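Local atomic coordinates of PHD finger protein 14 (Danio rerio, PDB entry 7D86), a protein that binds histone H3, preferably unmodified, through linked zinc fingers and represses PDGFRA expression, so regulating mesenchymal cell proliferation. Residues 100-105 against 142-147. Residues are numbered along the deposited sequence; the frame is centred on the assembly and turned at random.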
loop_
_atom_site.group_PDB
_atom_site.type_symbol
_atom_site.label_atom_id
_atom_site.label_comp_id
_atom_site.label_asym_id
_atom_site.label_seq_id
_atom_site.Cartn_x
_atom_site.Cartn_y
_atom_site.Cartn_z
ATOM N N LEU A 100 3.991 -4.392 1.140
ATOM C CA LEU A 100 3.398 -5.660 0.719
ATOM C C LEU A 100 3.763 -6.022 -0.711
ATOM O O LEU A 100 3.753 -7.207 -1.067
ATOM C CB LEU A 100 1.878 -5.607 0.848
ATOM C CG LEU A 100 1.386 -5.332 2.271
ATOM C CD1 LEU A 100 -0.132 -5.206 2.303
ATOM C CD2 LEU A 100 1.871 -6.446 3.192
ATOM N N TYR A 101 4.063 -5.035 -1.551
ATOM C CA TYR A 101 4.173 -5.310 -2.976
ATOM C C TYR A 101 5.574 -5.156 -3.539
ATOM O O TYR A 101 5.865 -5.753 -4.575
ATOM C CB TYR A 101 3.204 -4.417 -3.771
ATOM C CG TYR A 101 1.776 -4.871 -3.657
ATOM C CD1 TYR A 101 0.982 -4.467 -2.584
ATOM C CD2 TYR A 101 1.213 -5.722 -4.609
ATOM C CE1 TYR A 101 -0.326 -4.891 -2.463
ATOM C CE2 TYR A 101 -0.105 -6.143 -4.497
ATOM C CZ TYR A 101 -0.865 -5.726 -3.420
ATOM O OH TYR A 101 -2.164 -6.142 -3.281
ATOM N N VAL A 102 6.446 -4.378 -2.903
ATOM C CA VAL A 102 7.818 -4.256 -3.388
ATOM C C VAL A 102 8.564 -5.548 -3.066
ATOM O O VAL A 102 8.620 -5.964 -1.899
ATOM C CB VAL A 102 8.522 -3.022 -2.795
ATOM C CG1 VAL A 102 9.998 -3.002 -3.207
ATOM C CG2 VAL A 102 7.826 -1.736 -3.251
ATOM N N PRO A 103 9.127 -6.228 -4.065
ATOM C CA PRO A 103 9.858 -7.476 -3.790
ATOM C C PRO A 103 11.017 -7.271 -2.823
ATOM O O PRO A 103 11.663 -6.224 -2.798
ATOM C CB PRO A 103 10.367 -7.905 -5.174
ATOM C CG PRO A 103 9.426 -7.273 -6.152
ATOM C CD PRO A 103 8.961 -5.973 -5.507
ATOM N N GLY A 104 11.293 -8.304 -2.034
ATOM C CA GLY A 104 12.426 -8.298 -1.136
ATOM C C GLY A 104 12.185 -7.612 0.192
ATOM O O GLY A 104 13.114 -7.522 1.004
ATOM N N VAL A 105 10.979 -7.116 0.438
ATOM C CA VAL A 105 10.611 -6.558 1.730
ATOM C C VAL A 105 9.978 -7.670 2.560
ATOM O O VAL A 105 9.078 -8.374 2.089
ATOM C CB VAL A 105 9.657 -5.365 1.566
ATOM C CG1 VAL A 105 9.318 -4.772 2.921
ATOM C CG2 VAL A 105 10.277 -4.291 0.668
ATOM N N THR A 142 10.952 8.474 -8.859
ATOM C CA THR A 142 11.303 8.385 -7.452
ATOM C C THR A 142 10.911 7.020 -6.909
ATOM O O THR A 142 10.054 6.329 -7.460
ATOM C CB THR A 142 10.608 9.475 -6.628
ATOM O OG1 THR A 142 9.200 9.226 -6.615
ATOM C CG2 THR A 142 10.883 10.865 -7.204
ATOM N N GLY A 143 11.539 6.649 -5.801
ATOM C CA GLY A 143 11.141 5.450 -5.115
ATOM C C GLY A 143 11.353 4.221 -5.975
ATOM O O GLY A 143 12.220 4.174 -6.854
ATOM N N VAL A 144 10.529 3.214 -5.719
ATOM C CA VAL A 144 10.682 1.898 -6.318
ATOM C C VAL A 144 9.375 1.537 -7.008
ATOM O O VAL A 144 8.298 1.664 -6.416
ATOM C CB VAL A 144 11.067 0.841 -5.264
ATOM C CG1 VAL A 144 11.106 -0.555 -5.883
ATOM C CG2 VAL A 144 12.424 1.167 -4.662
ATOM N N CYS A 145 9.466 1.122 -8.267
ATOM C CA CYS A 145 8.298 0.666 -9.003
ATOM C C CYS A 145 8.172 -0.845 -8.910
ATOM O O CYS A 145 9.166 -1.560 -8.755
ATOM C CB CYS A 145 8.384 1.070 -10.476
ATOM S SG CYS A 145 8.128 2.815 -10.804
ATOM N N ILE A 146 6.932 -1.323 -9.019
ATOM C CA ILE A 146 6.650 -2.734 -9.251
ATOM C C ILE A 146 6.184 -2.861 -10.689
ATOM O O ILE A 146 5.947 -1.853 -11.364
ATOM C CB ILE A 146 5.586 -3.290 -8.290
ATOM C CG1 ILE A 146 4.272 -2.527 -8.493
ATOM C CG2 ILE A 146 6.090 -3.263 -6.844
ATOM C CD1 ILE A 146 3.132 -3.044 -7.666
ATOM N N SER A 147 6.006 -4.089 -11.153
ATOM C CA SER A 147 5.578 -4.315 -12.522
ATOM C C SER A 147 4.310 -5.149 -12.557
ATOM O O SER A 147 3.926 -5.785 -11.570
ATOM C CB SER A 147 6.652 -5.011 -13.345
ATOM O OG SER A 147 6.137 -5.357 -14.620
#
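Ile-146 meets three consecutive residues, Tyr-101, Val-102 and Pro-103, through its two methyl ends. Its CG2 lies 3.4 Å from the carbonyl O of Tyr-101, a close van der Waals contact with the backbone, and 4.2 Å from Pro-103 CD, the two side chains crossing at about a right angle; Val-102 CG2 comes within 4.3 Å of the same methyl. The other end, CD1, sits 4.1 Å from Tyr-101 CB and approaches the phenol ring obliquely. Chi1 of 61° puts Ile-146 CG1 between the backbone N and the carbonyl carbon and CG2 anti to that carbon, so the branches diverge. A further apolar pair joins Val-102 CG1 to Val-144 CG1 at 3.8 Å. Val-102, the first residue after helix 96-101 to leave helical angles, opens a type II beta turn ending at Val-105. Its side chain lies about 5 Å from that of zinc ligand Cys-98, and Val-144's about 6 Å from that of His-158, which binds another zinc. The Tyr-101 hydroxyl is hydrogen-bonded to Ser-169 O. The contact thus joins the C2HC pre-PHD finger to PHD finger 2 at strand 145-147, antiparallel to strand 156-158; Val-159 of helix 159-164 touches Tyr-101, Val-102 and Ile-146.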